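PDB 3FAW: reticulocyte binding protein from Streptococcus agalactiae COH1, which probably hydrolyses alpha-1,6 glycosidic branch links of pullulan and related alpha-glucans as a cell-wall-anchored streptococcal pullulanase. Local coordinates for residues A[648-653]-A[657-662]. Sequence-based numbering, arbitrary orientation.
Sequences TLIEAV and PYFIHD
L649, P657 and Y658 meet in an apolar cluster that, with V653, F659 and I650, makes up the packed end of this contact. CD1 of L649 lies over one face of the Y658 ring, 3.9 Å from its centroid and displaced toward the rim, a CH-pi contact. The same methyl reaches the proline, with L649 CD1 3.6 Å from P657 CB. Leucine suits the place because its CG, anti to the backbone N (chi1 -178°), lets this single methyl meet both ring face and proline. The tyrosine hydroxyl is hydrogen-bonded to the backbone N of V638. Beyond the proline, beta-branched V653 brings CG1 to 3.6 Å from P657 CA and turns CG2 toward the edge of the F659 ring, while I650 crosses that side chain at about a right angle, CG1 3.9 Å from F659 CE2.

Strands 647-649 and 658-660 form a two-stranded antiparallel beta hairpin, separate from the eight-stranded TIM barrel. T648 and F659 are its hydrogen-bonded pair, T648 N giving to F659 O (2.6 Å) and F659 N to T648 O (2.8 Å); L649 and Y658 are the non-hydrogen-bonded pair. A nearly straight bond from I650 N to P657 O (3.0 Å, 174°) continues the pairing; proline lacks an N-H, but its carbonyl still accepts. The chain then reverses through a type I turn, I650 to V653, which returns V653 to P657.

At the other end, among partly exposed residues, the grip is looser. H661 ND1 gives T648 OG1 a bent, weak hydrogen bond of 2.9 Å (123°). Threonine suits both needs, a beta-branched strand residue whose hydroxyl oxygen accepts from the imidazole.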
ATOM      1  N   THR A 648       8.374 -15.508  15.655  1.00 17.17           N
ATOM      2  CA  THR A 648       9.787 -15.826  15.466  1.00 16.88           C
ATOM      3  C   THR A 648      10.436 -16.012  16.835  1.00 16.08           C
ATOM      4  O   THR A 648      10.296 -15.162  17.714  1.00 16.11           O
ATOM      5  CB  THR A 648      10.509 -14.703  14.687  1.00 16.16           C
ATOM      6  OG1 THR A 648      10.021 -14.668  13.339  1.00 17.75           O
ATOM      7  CG2 THR A 648      12.024 -14.915  14.680  1.00 15.21           C
ATOM      8  N   LEU A 649      11.146 -17.124  16.993  1.00 16.57           N
ATOM      9  CA  LEU A 649      11.825 -17.462  18.239  1.00 17.55           C
ATOM     10  C   LEU A 649      13.212 -16.831  18.278  1.00 18.27           C
ATOM     11  O   LEU A 649      13.984 -16.957  17.329  1.00 19.55           O
ATOM     12  CB  LEU A 649      11.960 -18.984  18.364  1.00 16.86           C
ATOM     13  CG  LEU A 649      12.605 -19.560  19.632  1.00 18.64           C
ATOM     14  CD1 LEU A 649      11.685 -19.419  20.850  1.00 12.69           C
ATOM     15  CD2 LEU A 649      12.978 -21.025  19.403  1.00 18.05           C
ATOM     16  N   ILE A 650      13.512 -16.147  19.377  1.00 19.53           N
ATOM     17  CA  ILE A 650      14.875 -15.712  19.679  1.00 20.32           C
ATOM     18  C   ILE A 650      15.401 -16.628  20.785  1.00 20.82           C
ATOM     19  O   ILE A 650      14.932 -16.578  21.924  1.00 20.10           O
ATOM     20  CB  ILE A 650      14.927 -14.233  20.133  1.00 20.73           C
ATOM     21  CG1 ILE A 650      14.634 -13.298  18.958  1.00 21.38           C
ATOM     22  CG2 ILE A 650      16.307 -13.886  20.688  1.00 18.55           C
ATOM     23  CD1 ILE A 650      13.284 -13.476  18.326  1.00 25.34           C
ATOM     24  N   GLU A 651      16.374 -17.464  20.430  1.00 22.48           N
ATOM     25  CA  GLU A 651      16.862 -18.530  21.305  1.00 24.06           C
ATOM     26  C   GLU A 651      17.444 -18.030  22.633  1.00 23.60           C
ATOM     27  O   GLU A 651      17.323 -18.708  23.648  1.00 24.48           O
ATOM     28  CB  GLU A 651      17.911 -19.388  20.574  1.00 25.41           C
ATOM     29  CG  GLU A 651      17.334 -20.380  19.555  1.00 28.25           C
ATOM     30  CD  GLU A 651      17.037 -19.769  18.186  1.00 33.40           C
ATOM     31  OE1 GLU A 651      17.230 -18.546  18.001  1.00 34.96           O
ATOM     32  OE2 GLU A 651      16.604 -20.526  17.289  1.00 34.48           O
ATOM     33  N   ALA A 652      18.056 -16.847  22.621  1.00 22.42           N
ATOM     34  CA  ALA A 652      18.744 -16.305  23.800  1.00 21.85           C
ATOM     35  C   ALA A 652      17.796 -15.764  24.871  1.00 20.98           C
ATOM     36  O   ALA A 652      18.219 -15.511  25.999  1.00 19.60           O
ATOM     37  CB  ALA A 652      19.725 -15.209  23.378  1.00 21.40           C
ATOM     38  N   VAL A 653      16.527 -15.569  24.519  1.00 20.94           N
ATOM     39  CA  VAL A 653      15.538 -15.042  25.461  1.00 21.45           C
ATOM     40  C   VAL A 653      15.034 -16.139  26.402  1.00 21.97           C
ATOM     41  O   VAL A 653      14.669 -17.231  25.958  1.00 21.55           O
ATOM     42  CB  VAL A 653      14.345 -14.388  24.726  1.00 21.40           C
ATOM     43  CG1 VAL A 653      13.267 -13.967  25.719  1.00 21.46           C
ATOM     44  CG2 VAL A 653      14.818 -13.194  23.908  1.00 19.51           C
ATOM     45  N   PRO A 657      10.030 -15.761  24.628  1.00 16.29           N
ATOM     46  CA  PRO A 657      11.012 -15.740  23.540  1.00 15.81           C
ATOM     47  C   PRO A 657      10.458 -15.490  22.129  1.00 15.98           C
ATOM     48  O   PRO A 657      11.248 -15.304  21.197  1.00 16.60           O
ATOM     49  CB  PRO A 657      11.620 -17.140  23.618  1.00 15.56           C
ATOM     50  CG  PRO A 657      10.493 -18.000  24.072  1.00 15.16           C
ATOM     51  CD  PRO A 657       9.609 -17.140  24.947  1.00 15.76           C
ATOM     52  N   TYR A 658       9.134 -15.486  21.972  1.00 15.70           N
ATOM     53  CA  TYR A 658       8.505 -15.341  20.652  1.00 15.26           C
ATOM     54  C   TYR A 658       8.149 -13.886  20.329  1.00 14.78           C
ATOM     55  O   TYR A 658       7.597 -13.172  21.162  1.00 13.80           O
ATOM     56  CB  TYR A 658       7.258 -16.225  20.549  1.00 15.69           C
ATOM     57  CG  TYR A 658       7.559 -17.711  20.581  1.00 13.57           C
ATOM     58  CD1 TYR A 658       8.000 -18.376  19.440  1.00 13.15           C
ATOM     59  CD2 TYR A 658       7.400 -18.451  21.751  1.00 15.70           C
ATOM     60  CE1 TYR A 658       8.273 -19.746  19.463  1.00 14.57           C
ATOM     61  CE2 TYR A 658       7.671 -19.817  21.787  1.00 12.79           C
ATOM     62  CZ  TYR A 658       8.106 -20.458  20.639  1.00 15.14           C
ATOM     63  OH  TYR A 658       8.381 -21.809  20.666  1.00 18.80           O
ATOM     64  N   PHE A 659       8.485 -13.469  19.108  1.00 15.48           N
ATOM     65  CA  PHE A 659       8.206 -12.124  18.603  1.00 15.39           C
ATOM     66  C   PHE A 659       7.427 -12.247  17.289  1.00 15.62           C
ATOM     67  O   PHE A 659       7.744 -13.087  16.448  1.00 15.85           O
ATOM     68  CB  PHE A 659       9.513 -11.356  18.355  1.00 15.29           C
ATOM     69  CG  PHE A 659      10.359 -11.149  19.595  1.00 15.44           C
ATOM     70  CD1 PHE A 659      10.491  -9.890  20.158  1.00 15.71           C
ATOM     71  CD2 PHE A 659      11.040 -12.211  20.179  1.00 13.47           C
ATOM     72  CE1 PHE A 659      11.279  -9.692  21.287  1.00 18.29           C
ATOM     73  CE2 PHE A 659      11.825 -12.025  21.309  1.00 15.72           C
ATOM     74  CZ  PHE A 659      11.944 -10.764  21.866  1.00 15.71           C
ATOM     75  N   ILE A 660       6.417 -11.399  17.108  1.00 16.29           N
ATOM     76  CA  ILE A 660       5.524 -11.502  15.950  1.00 15.34           C
ATOM     77  C   ILE A 660       6.084 -10.767  14.732  1.00 14.41           C
ATOM     78  O   ILE A 660       6.384  -9.574  14.799  1.00 12.44           O
ATOM     79  CB  ILE A 660       4.111 -10.968  16.276  1.00 15.81           C
ATOM     80  CG1 ILE A 660       3.512 -11.714  17.480  1.00 15.57           C
ATOM     81  CG2 ILE A 660       3.196 -11.092  15.064  1.00 15.13           C
ATOM     82  CD1 ILE A 660       3.496 -13.234  17.350  1.00 12.02           C
ATOM     83  N   HIS A 661       6.215 -11.497  13.623  1.00 13.99           N
ATOM     84  CA  HIS A 661       6.719 -10.941  12.363  1.00 14.42           C
ATOM     85  C   HIS A 661       5.606 -10.642  11.353  1.00 14.61           C
ATOM     86  O   HIS A 661       5.874 -10.116  10.277  1.00 13.64           O
ATOM     87  CB  HIS A 661       7.757 -11.879  11.728  1.00 14.82           C
ATOM     88  CG  HIS A 661       7.219 -13.228  11.367  1.00 15.41           C
ATOM     89  ND1 HIS A 661       7.358 -14.328  12.189  1.00 15.76           N
ATOM     90  CD2 HIS A 661       6.550 -13.658  10.270  1.00 13.71           C
ATOM     91  CE1 HIS A 661       6.791 -15.374  11.615  1.00 13.79           C
ATOM     92  NE2 HIS A 661       6.292 -14.995  10.453  1.00 12.12           N
ATOM     93  N   ASP A 662       4.363 -10.979  11.686  1.00 13.46           N
ATOM     94  CA  ASP A 662       3.227 -10.671  10.807  1.00 12.29           C
ATOM     95  C   ASP A 662       1.986 -10.438  11.657  1.00 11.39           C
ATOM     96  O   ASP A 662       1.210 -11.361  11.916  1.00  9.65           O
ATOM     97  CB  ASP A 662       3.021 -11.804   9.792  1.00 13.07           C
ATOM     98  CG  ASP A 662       1.920 -11.512   8.772  1.00 14.08           C
ATOM     99  OD1 ASP A 662       1.390 -10.382   8.726  1.00 21.16           O
ATOM    100  OD2 ASP A 662       1.592 -12.431   7.996  1.00 17.18           O
TER